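Local coordinates for protein uncharacterized peptidase Lmo0363 (Listeria monocytogenes, PDB 3L4E) that is probably a serine peptidase of the S51 (peptidase E-like) family, thought to cleave peptides through a serine and histidine charge relay, at residues G27-F32 and G57-E62; P34-V39 and F91-E96; V124-N129 and F156-H161. All coordinates share one frame; numbering follows the deposited sequence.

How the contacts relate
All three contacts belong to one alpha/beta domain and run from the edge of its central sheet towards the presumed catalytic centre. Contact 1 pairs the outermost strand 59-62 with strand 29-33; contact 2 packs the loop that follows strand 29-33 on helix 90-100, and the two touch where Glu62 OE1 lies 4.1 Å from Pro34 CG. Contact 2 meets contact 3 through Leu93 CD2 and Ile125 CD1, 3.8 Å apart. Contact 3 holds His161 and brings Pro160 to about 4 Å (side chain to side chain) from Ser120; His161 and Ser120 are assigned by similarity to the charge relay. Contact 1 is remote, its centre about 24 Å from that of contact 3.

Contact 1 (G27-F32 and G57-E62); sequences GKTVTF and GLLVEE
Strands 29-32 and 59-62 run parallel, 4.6 Å apart at their closest approach and twisted by 27°, with Thr29, Val30, Thr31 and Phe32 level with Leu59, Val60, Glu61 and Glu62. Four backbone bonds join the strands: Lys28 O accepts from Leu59 N, Leu59 O from Val30 N, Val30 O from Glu61 N and Glu61 O from Phe32 N. A fifth, from Gly27 N to Gly57 O at 2.8 Å, extends the ladder beyond the strand ends; Gly57 closes the preceding helix in a Schellman motif. The pairing belongs to a beta-alpha-beta unit whose crossover helix is 44-55.

On the face turned to that helix, Val60 CG1 presses on the root of the Phe32 side chain, 3.4 Å from Phe32 CB, and obliquely meets CG, which is anti to the backbone N (chi1 -178°). The Phe32 ring lies beside the Glu62 chain and points the same way; Glu62 OE2 approaches ring atom CD2 to 4.1 Å, and the carboxylate plane is turned 40° from the ring. Further back, Val30 CG2 meets Leu58 CB at 4.0 Å, while Leu58 CD2 comes to 3.8 Å from Lys28 CB. On the other face, Thr29 CG2 rests against CB and CD1 of Leu59, and the Glu61 carboxylate turns to Lys79 and Asn80.

The apolar groups of Val30, Phe32, Leu58 and Val60 thus supply packing on one face, whereas Glu61 and Glu62 send their charges to lysines outside the pair. The salt bridge from Glu62 OE2 to Lys50 ties the end of the edge strand to its own crossover helix, so backbone bonding, apolar packing and ion pairing all hold the unit together.

Contact 2 (P34-V39 and F91-E96); sequences PTASTV and FFLLQE
Phe92, on helix 90-100, lays its ring against Val39 of the loop after strand 29-33, with Thr35 at the ring edge. Val39 CG1 sits almost exactly over the ring centre, 3.7 Å from the centroid and 5° off the normal, a CH-pi contact; its other methyl, CG2, reaches back to Phe92 CB and to CG, which is anti to the backbone N (chi1 -176°). Glu96 CG, one turn along the helix, covers the opposite face nearer the rim.

Thr35 meets the same ring twice. Its carbonyl O lies in the ring plane at the edge, 3.5 Å from Phe92 CD2, and its methyl CG2 comes to 3.7 Å from CE2. That carbonyl also accepts from both N and OG1 of Thr38, while Thr35 OG1 bonds to Asp64. Thr38 OG1 itself lies 3.4 Å from Phe92 CE2. Ala36 CB packs on Leu93 CB at 3.7 Å, and both side chains touch Ala121, next to the presumed nucleophile Ser120.

The join is made by apolar and aromatic contacts, while Thr35 is bonded to Thr38 and Asp64. The electron-rich carbonyl faces the ring's C-H edge, probably mildly favourably, and Val39 CG1 and Glu96 CG take the two faces.

Contact 3 (V124-N129 and F156-H161); sequences VITSPN and FSTLPH
The type I beta turn from Val124 to Ser127, which follows the short helix 121-124, lies against strand 157-159, with CA atoms 4.8 Å apart at Ser127 and Ser157 and 5.4 Å apart at Val124 and Thr158. The helix starts just after Ser120, where the sequence Gly118, Ser120 and Gly122 is consistent with a nucleophile elbow; beyond strand 157-159 the same chain continues through Pro160 to His161, assigned by similarity to the charge relay. The contact thus joins the turn that follows the Ser120 helix to the strand that leads into His161.

Ser127 closes its turn doubly: its N and OG both bond to Val124 O, the hydroxyl at 2.8 Å and nearly in line with the carbonyl. This uses OG held between the backbone N and the carbonyl carbon (chi1 72°), while CB faces the strand and comes to 3.5 Å from Phe156 O. Phe156 O is also approached by Pro128 CD.

Val124 occupies the other end. Its CG2 rests on Pro160 CD at 3.8 Å, the two side chains crossing at about a right angle, and also touches Thr158 O, which accepts from the Tyr132 hydroxyl. Pro160 in turn touches Ser9, and this apolar contact lies next to the putative active site, the Pro160 side chain being about 4 Å from that of Ser120.

Water supplies the polar links across the interface. One molecule donates to Thr126 OG1 and to Phe156 O and accepts from Thr158 N, so it joins the turn to the strand backbone; Thr126 OG1 is also bonded to Ala123 O. At the outer end, a second water makes a short contact with Asn129 O and lies 2.6 Å from Ser157 OG.

Contact 1 (G27-F32 and G57-E62)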
loop_
_atom_site.group_PDB
_atom_site.type_symbol
_atom_site.label_atom_id
_atom_site.label_comp_id
_atom_site.label_asym_id
_atom_site.label_seq_id
_atom_site.Cartn_x
_atom_site.Cartn_y
_atom_site.Cartn_z
ATOM N N GLY A 27 -8.764 18.155 7.674
ATOM C CA GLY A 27 -7.805 19.125 7.179
ATOM C C GLY A 27 -6.404 18.594 6.939
ATOM O O GLY A 27 -5.559 19.311 6.400
ATOM N N LYS A 28 -6.139 17.353 7.342
ATOM C CA LYS A 28 -4.824 16.776 7.097
ATOM C C LYS A 28 -4.714 16.375 5.640
ATOM O O LYS A 28 -5.724 16.143 4.982
ATOM C CB LYS A 28 -4.548 15.601 8.034
ATOM C CG LYS A 28 -4.473 16.024 9.490
ATOM C CD LYS A 28 -3.797 14.980 10.351
ATOM C CE LYS A 28 -3.371 15.567 11.680
ATOM N NZ LYS A 28 -2.525 14.610 12.445
ATOM N N THR A 29 -3.484 16.300 5.141
ATOM C CA THR A 29 -3.244 16.091 3.721
ATOM C C THR A 29 -2.632 14.727 3.433
ATOM O O THR A 29 -1.876 14.190 4.240
ATOM C CB THR A 29 -2.299 17.159 3.175
ATOM O OG1 THR A 29 -1.125 17.210 3.999
ATOM C CG2 THR A 29 -2.979 18.517 3.199
ATOM N N VAL A 30 -2.955 14.183 2.265
ATOM C CA VAL A 30 -2.510 12.844 1.889
ATOM C C VAL A 30 -1.824 12.886 0.528
ATOM O O VAL A 30 -2.395 13.399 -0.426
ATOM C CB VAL A 30 -3.720 11.887 1.785
ATOM C CG1 VAL A 30 -3.288 10.477 1.379
ATOM C CG2 VAL A 30 -4.489 11.859 3.093
ATOM N N THR A 31 -0.603 12.357 0.447
ATOM C CA THR A 31 0.019 12.062 -0.837
ATOM C C THR A 31 -0.562 10.734 -1.304
ATOM O O THR A 31 -0.301 9.691 -0.699
ATOM C CB THR A 31 1.555 11.936 -0.730
ATOM O OG1 THR A 31 2.109 13.187 -0.312
ATOM C CG2 THR A 31 2.154 11.569 -2.074
ATOM N N PHE A 32 -1.352 10.789 -2.371
ATOM C CA PHE A 32 -2.148 9.659 -2.855
ATOM C C PHE A 32 -1.483 9.136 -4.123
ATOM O O PHE A 32 -1.451 9.833 -5.137
ATOM C CB PHE A 32 -3.569 10.183 -3.140
ATOM C CG PHE A 32 -4.557 9.154 -3.604
ATOM C CD1 PHE A 32 -5.283 8.410 -2.687
ATOM C CD2 PHE A 32 -4.823 8.987 -4.962
ATOM C CE1 PHE A 32 -6.241 7.482 -3.114
ATOM C CE2 PHE A 32 -5.765 8.058 -5.396
ATOM C CZ PHE A 32 -6.478 7.306 -4.470
ATOM N N GLY A 57 -12.632 14.056 5.627
ATOM C CA GLY A 57 -12.147 15.419 5.730
ATOM C C GLY A 57 -10.681 15.579 5.376
ATOM O O GLY A 57 -10.067 16.600 5.696
ATOM N N LEU A 58 -10.114 14.565 4.729
ATOM C CA LEU A 58 -8.725 14.625 4.283
ATOM C C LEU A 58 -8.608 15.347 2.945
ATOM O O LEU A 58 -9.511 15.272 2.105
ATOM C CB LEU A 58 -8.136 13.215 4.176
ATOM C CG LEU A 58 -7.986 12.507 5.517
ATOM C CD1 LEU A 58 -7.820 11.000 5.328
ATOM C CD2 LEU A 58 -6.824 13.096 6.298
ATOM N N LEU A 59 -7.496 16.054 2.758
ATOM C CA LEU A 59 -7.196 16.708 1.489
ATOM C C LEU A 59 -6.275 15.794 0.702
ATOM O O LEU A 59 -5.148 15.514 1.129
ATOM C CB LEU A 59 -6.511 18.046 1.726
ATOM C CG LEU A 59 -7.419 19.120 2.301
ATOM C CD1 LEU A 59 -6.598 20.313 2.761
ATOM C CD2 LEU A 59 -8.445 19.532 1.253
ATOM N N VAL A 60 -6.763 15.309 -0.432
ATOM C CA VAL A 60 -6.041 14.312 -1.210
ATOM C C VAL A 60 -5.267 14.959 -2.353
ATOM O O VAL A 60 -5.843 15.666 -3.182
ATOM C CB VAL A 60 -7.001 13.259 -1.785
ATOM C CG1 VAL A 60 -6.226 12.207 -2.564
ATOM C CG2 VAL A 60 -7.807 12.618 -0.667
ATOM N N GLU A 61 -3.965 14.701 -2.397
ATOM C CA GLU A 61 -3.097 15.227 -3.444
ATOM C C GLU A 61 -2.424 14.098 -4.220
ATOM O O GLU A 61 -1.590 13.370 -3.678
ATOM C CB GLU A 61 -2.038 16.142 -2.836
ATOM C CG GLU A 61 -2.620 17.389 -2.187
ATOM C CD GLU A 61 -1.559 18.325 -1.649
ATOM O OE1 GLU A 61 -0.367 18.118 -1.963
ATOM O OE2 GLU A 61 -1.920 19.269 -0.916
ATOM N N GLU A 62 -2.771 13.965 -5.496
ATOM C CA GLU A 62 -2.241 12.875 -6.302
ATOM C C GLU A 62 -0.758 13.027 -6.658
ATOM O O GLU A 62 -0.273 14.124 -6.946
ATOM C CB GLU A 62 -3.085 12.686 -7.560
ATOM C CG GLU A 62 -4.551 12.459 -7.235
ATOM C CD GLU A 62 -5.235 11.544 -8.222
ATOM O OE1 GLU A 62 -4.585 11.156 -9.220
ATOM O OE2 GLU A 62 -6.420 11.213 -7.997
#

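Contact 2 (P34-V39 and F91-E96)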
loop_
_atom_site.group_PDB
_atom_site.type_symbol
_atom_site.label_atom_id
_atom_site.label_comp_id
_atom_site.label_asym_id
_atom_site.label_seq_id
_atom_site.Cartn_x
_atom_site.Cartn_y
_atom_site.Cartn_z
ATOM N N PRO A 34 -1.473 6.449 -7.007
ATOM C CA PRO A 34 -2.279 5.449 -7.717
ATOM C C PRO A 34 -1.481 4.689 -8.781
ATOM O O PRO A 34 -2.059 3.973 -9.598
ATOM C CB PRO A 34 -3.349 6.309 -8.393
ATOM C CG PRO A 34 -2.597 7.564 -8.747
ATOM C CD PRO A 34 -1.586 7.783 -7.632
ATOM N N THR A 35 -0.163 4.841 -8.759
ATOM C CA THR A 35 0.718 4.265 -9.782
ATOM C C THR A 35 0.479 2.782 -10.093
ATOM O O THR A 35 0.493 2.376 -11.254
ATOM C CB THR A 35 2.182 4.477 -9.384
ATOM O OG1 THR A 35 2.400 5.881 -9.167
ATOM C CG2 THR A 35 3.137 3.957 -10.463
ATOM N N ALA A 36 0.275 1.964 -9.067
ATOM C CA ALA A 36 0.088 0.530 -9.288
ATOM C C ALA A 36 -1.111 0.273 -10.198
ATOM O O ALA A 36 -1.128 -0.670 -10.995
ATOM C CB ALA A 36 -0.094 -0.193 -7.953
ATOM N N SER A 37 -2.122 1.129 -10.072
ATOM C CA SER A 37 -3.380 0.932 -10.784
ATOM C C SER A 37 -3.329 1.353 -12.250
ATOM O O SER A 37 -4.234 1.024 -13.023
ATOM C CB SER A 37 -4.504 1.705 -10.095
ATOM O OG SER A 37 -4.426 3.091 -10.415
ATOM N N THR A 38 -2.294 2.087 -12.638
ATOM C CA THR A 38 -2.278 2.702 -13.968
ATOM C C THR A 38 -2.060 1.711 -15.111
ATOM O O THR A 38 -2.265 2.044 -16.275
ATOM C CB THR A 38 -1.245 3.846 -14.064
ATOM O OG1 THR A 38 0.079 3.329 -13.868
ATOM C CG2 THR A 38 -1.551 4.940 -13.029
ATOM N N VAL A 39 -1.645 0.494 -14.776
ATOM C CA VAL A 39 -1.458 -0.552 -15.778
ATOM C C VAL A 39 -2.542 -1.624 -15.645
ATOM O O VAL A 39 -2.499 -2.650 -16.313
ATOM C CB VAL A 39 -0.064 -1.202 -15.670
ATOM C CG1 VAL A 39 1.024 -0.183 -15.998
ATOM C CG2 VAL A 39 0.144 -1.800 -14.276
ATOM N N PHE A 91 4.236 -5.260 -9.095
ATOM C CA PHE A 91 5.528 -5.207 -9.775
ATOM C C PHE A 91 5.755 -3.860 -10.460
ATOM O O PHE A 91 6.833 -3.285 -10.364
ATOM C CB PHE A 91 5.693 -6.384 -10.735
ATOM C CG PHE A 91 5.684 -7.705 -10.038
ATOM C CD1 PHE A 91 6.855 -8.252 -9.538
ATOM C CD2 PHE A 91 4.492 -8.393 -9.847
ATOM C CE1 PHE A 91 6.838 -9.462 -8.873
ATOM C CE2 PHE A 91 4.471 -9.604 -9.187
ATOM C CZ PHE A 91 5.641 -10.137 -8.698
ATOM N N PHE A 92 4.730 -3.342 -11.121
ATOM C CA PHE A 92 4.861 -2.032 -11.749
ATOM C C PHE A 92 5.101 -0.947 -10.701
ATOM O O PHE A 92 5.957 -0.070 -10.881
ATOM C CB PHE A 92 3.636 -1.692 -12.589
ATOM C CG PHE A 92 3.766 -0.397 -13.320
ATOM C CD1 PHE A 92 4.645 -0.278 -14.389
ATOM C CD2 PHE A 92 3.045 0.714 -12.921
ATOM C CE1 PHE A 92 4.787 0.920 -15.058
ATOM C CE2 PHE A 92 3.178 1.914 -13.583
ATOM C CZ PHE A 92 4.052 2.022 -14.653
ATOM N N LEU A 93 4.350 -1.014 -9.605
ATOM C CA LEU A 93 4.543 -0.096 -8.485
ATOM C C LEU A 93 5.986 -0.106 -7.973
ATOM O O LEU A 93 6.628 0.946 -7.859
ATOM C CB LEU A 93 3.567 -0.431 -7.356
ATOM C CG LEU A 93 3.723 0.322 -6.031
ATOM C CD1 LEU A 93 3.481 1.820 -6.186
ATOM C CD2 LEU A 93 2.788 -0.285 -4.983
ATOM N N LEU A 94 6.504 -1.286 -7.655
ATOM C CA LEU A 94 7.863 -1.380 -7.120
ATOM C C LEU A 94 8.878 -0.908 -8.157
ATOM O O LEU A 94 9.846 -0.219 -7.831
ATOM C CB LEU A 94 8.175 -2.813 -6.686
ATOM C CG LEU A 94 9.528 -3.015 -5.999
ATOM C CD1 LEU A 94 9.648 -2.132 -4.770
ATOM C CD2 LEU A 94 9.736 -4.497 -5.639
ATOM N N GLN A 95 8.643 -1.275 -9.409
ATOM C CA GLN A 95 9.505 -0.846 -10.499
ATOM C C GLN A 95 9.644 0.671 -10.547
ATOM O O GLN A 95 10.747 1.197 -10.641
ATOM C CB GLN A 95 8.971 -1.364 -11.833
ATOM C CG GLN A 95 9.757 -0.884 -13.028
ATOM C CD GLN A 95 9.189 -1.434 -14.302
ATOM O OE1 GLN A 95 9.465 -2.573 -14.666
ATOM N NE2 GLN A 95 8.353 -0.644 -14.974
ATOM N N GLU A 96 8.521 1.377 -10.475
ATOM C CA GLU A 96 8.550 2.832 -10.580
ATOM C C GLU A 96 9.138 3.487 -9.328
ATOM O O GLU A 96 9.864 4.484 -9.426
ATOM C CB GLU A 96 7.158 3.370 -10.917
ATOM C CG GLU A 96 6.648 2.867 -12.271
ATOM C CD GLU A 96 7.606 3.196 -13.424
ATOM O OE1 GLU A 96 7.872 4.389 -13.664
ATOM O OE2 GLU A 96 8.095 2.262 -14.090
#

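Contact 3 (V124-N129 and F156-H161)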
loop_
_atom_site.group_PDB
_atom_site.type_symbol
_atom_site.label_atom_id
_atom_site.label_comp_id
_atom_site.label_asym_id
_atom_site.label_seq_id
_atom_site.Cartn_x
_atom_site.Cartn_y
_atom_site.Cartn_z
ATOM N N VAL A 124 1.680 -5.040 -0.048
ATOM C CA VAL A 124 2.635 -6.070 -0.424
ATOM C C VAL A 124 4.065 -5.510 -0.459
ATOM O O VAL A 124 5.010 -6.195 -0.043
ATOM C CB VAL A 124 2.248 -6.743 -1.766
ATOM C CG1 VAL A 124 3.343 -7.697 -2.250
ATOM C CG2 VAL A 124 0.928 -7.483 -1.624
ATOM N N ILE A 125 4.239 -4.274 -0.938
ATOM C CA ILE A 125 5.602 -3.721 -1.026
ATOM C C ILE A 125 6.262 -3.412 0.327
ATOM O O ILE A 125 7.451 -3.079 0.370
ATOM C CB ILE A 125 5.712 -2.471 -1.959
ATOM C CG1 ILE A 125 4.878 -1.309 -1.422
ATOM C CG2 ILE A 125 5.325 -2.815 -3.386
ATOM C CD1 ILE A 125 5.207 0.009 -2.113
ATOM N N THR A 126 5.517 -3.527 1.427
ATOM C CA THR A 126 6.133 -3.377 2.751
ATOM C C THR A 126 6.937 -4.619 3.153
ATOM O O THR A 126 7.744 -4.561 4.075
ATOM C CB THR A 126 5.111 -3.078 3.871
ATOM O OG1 THR A 126 4.255 -4.212 4.066
ATOM C CG2 THR A 126 4.275 -1.850 3.548
ATOM N N SER A 127 6.716 -5.730 2.453
ATOM C CA SER A 127 7.415 -6.986 2.735
ATOM C C SER A 127 8.873 -6.951 2.292
ATOM O O SER A 127 9.302 -6.024 1.605
ATOM C CB SER A 127 6.715 -8.137 2.018
ATOM O OG SER A 127 6.949 -8.072 0.619
ATOM N N PRO A 128 9.646 -7.971 2.681
ATOM C CA PRO A 128 11.041 -8.027 2.222
ATOM C C PRO A 128 11.172 -8.212 0.711
ATOM O O PRO A 128 12.119 -7.703 0.122
ATOM C CB PRO A 128 11.595 -9.262 2.946
ATOM C CG PRO A 128 10.702 -9.427 4.152
ATOM C CD PRO A 128 9.344 -9.011 3.683
ATOM N N ASN A 129 10.243 -8.933 0.092
ATOM C CA ASN A 129 10.386 -9.328 -1.311
ATOM C C ASN A 129 9.027 -9.734 -1.873
ATOM O O ASN A 129 8.291 -10.492 -1.236
ATOM C CB ASN A 129 11.402 -10.479 -1.426
ATOM C CG ASN A 129 11.516 -11.029 -2.837
ATOM O OD1 ASN A 129 10.630 -11.742 -3.308
ATOM N ND2 ASN A 129 12.617 -10.713 -3.514
ATOM N N PHE A 156 7.245 -9.646 7.791
ATOM C CA PHE A 156 6.192 -10.483 7.223
ATOM C C PHE A 156 5.736 -10.067 5.821
ATOM O O PHE A 156 5.958 -8.928 5.385
ATOM C CB PHE A 156 5.000 -10.613 8.184
ATOM C CG PHE A 156 4.318 -9.305 8.512
ATOM C CD1 PHE A 156 3.335 -8.788 7.678
ATOM C CD2 PHE A 156 4.642 -8.608 9.665
ATOM C CE1 PHE A 156 2.691 -7.601 7.989
ATOM C CE2 PHE A 156 4.003 -7.411 9.981
ATOM C CZ PHE A 156 3.030 -6.908 9.135
ATOM N N SER A 157 5.100 -11.011 5.125
ATOM C CA SER A 157 4.654 -10.817 3.747
ATOM C C SER A 157 3.131 -10.780 3.652
ATOM O O SER A 157 2.468 -11.822 3.628
ATOM C CB SER A 157 5.205 -11.929 2.850
ATOM O OG SER A 157 6.620 -11.952 2.884
ATOM N N THR A 158 2.582 -9.574 3.585
ATOM C CA THR A 158 1.137 -9.395 3.603
ATOM C C THR A 158 0.501 -9.989 2.357
ATOM O O THR A 158 0.947 -9.734 1.238
ATOM C CB THR A 158 0.765 -7.914 3.732
ATOM O OG1 THR A 158 1.396 -7.370 4.898
ATOM C CG2 THR A 158 -0.743 -7.736 3.832
ATOM N N LEU A 159 -0.540 -10.787 2.561
ATOM C CA LEU A 159 -1.248 -11.435 1.462
ATOM C C LEU A 159 -2.692 -10.948 1.440
ATOM O O LEU A 159 -3.515 -11.400 2.229
ATOM C CB LEU A 159 -1.192 -12.952 1.618
ATOM C CG LEU A 159 -1.844 -13.765 0.504
ATOM C CD1 LEU A 159 -1.209 -13.446 -0.842
ATOM C CD2 LEU A 159 -1.719 -15.243 0.820
ATOM N N PRO A 160 -3.003 -10.008 0.537
ATOM C CA PRO A 160 -4.330 -9.382 0.577
ATOM C C PRO A 160 -5.397 -10.207 -0.129
ATOM O O PRO A 160 -5.086 -11.126 -0.904
ATOM C CB PRO A 160 -4.107 -8.058 -0.159
ATOM C CG PRO A 160 -3.031 -8.379 -1.149
ATOM C CD PRO A 160 -2.133 -9.411 -0.493
ATOM N N HIS A 161 -6.652 -9.865 0.153
ATOM C CA HIS A 161 -7.812 -10.589 -0.355
ATOM C C HIS A 161 -7.804 -12.062 0.073
ATOM O O HIS A 161 -8.311 -12.908 -0.656
ATOM C CB HIS A 161 -7.912 -10.494 -1.887
ATOM C CG HIS A 161 -7.681 -9.120 -2.444
ATOM N ND1 HIS A 161 -8.485 -8.042 -2.136
ATOM C CD2 HIS A 161 -6.753 -8.656 -3.315
ATOM C CE1 HIS A 161 -8.054 -6.972 -2.781
ATOM N NE2 HIS A 161 -7.003 -7.317 -3.505
HETATM O O HOH W 1 4.155 -7.078 4.372
HETATM O O HOH W 2 8.484 -11.412 1.104
#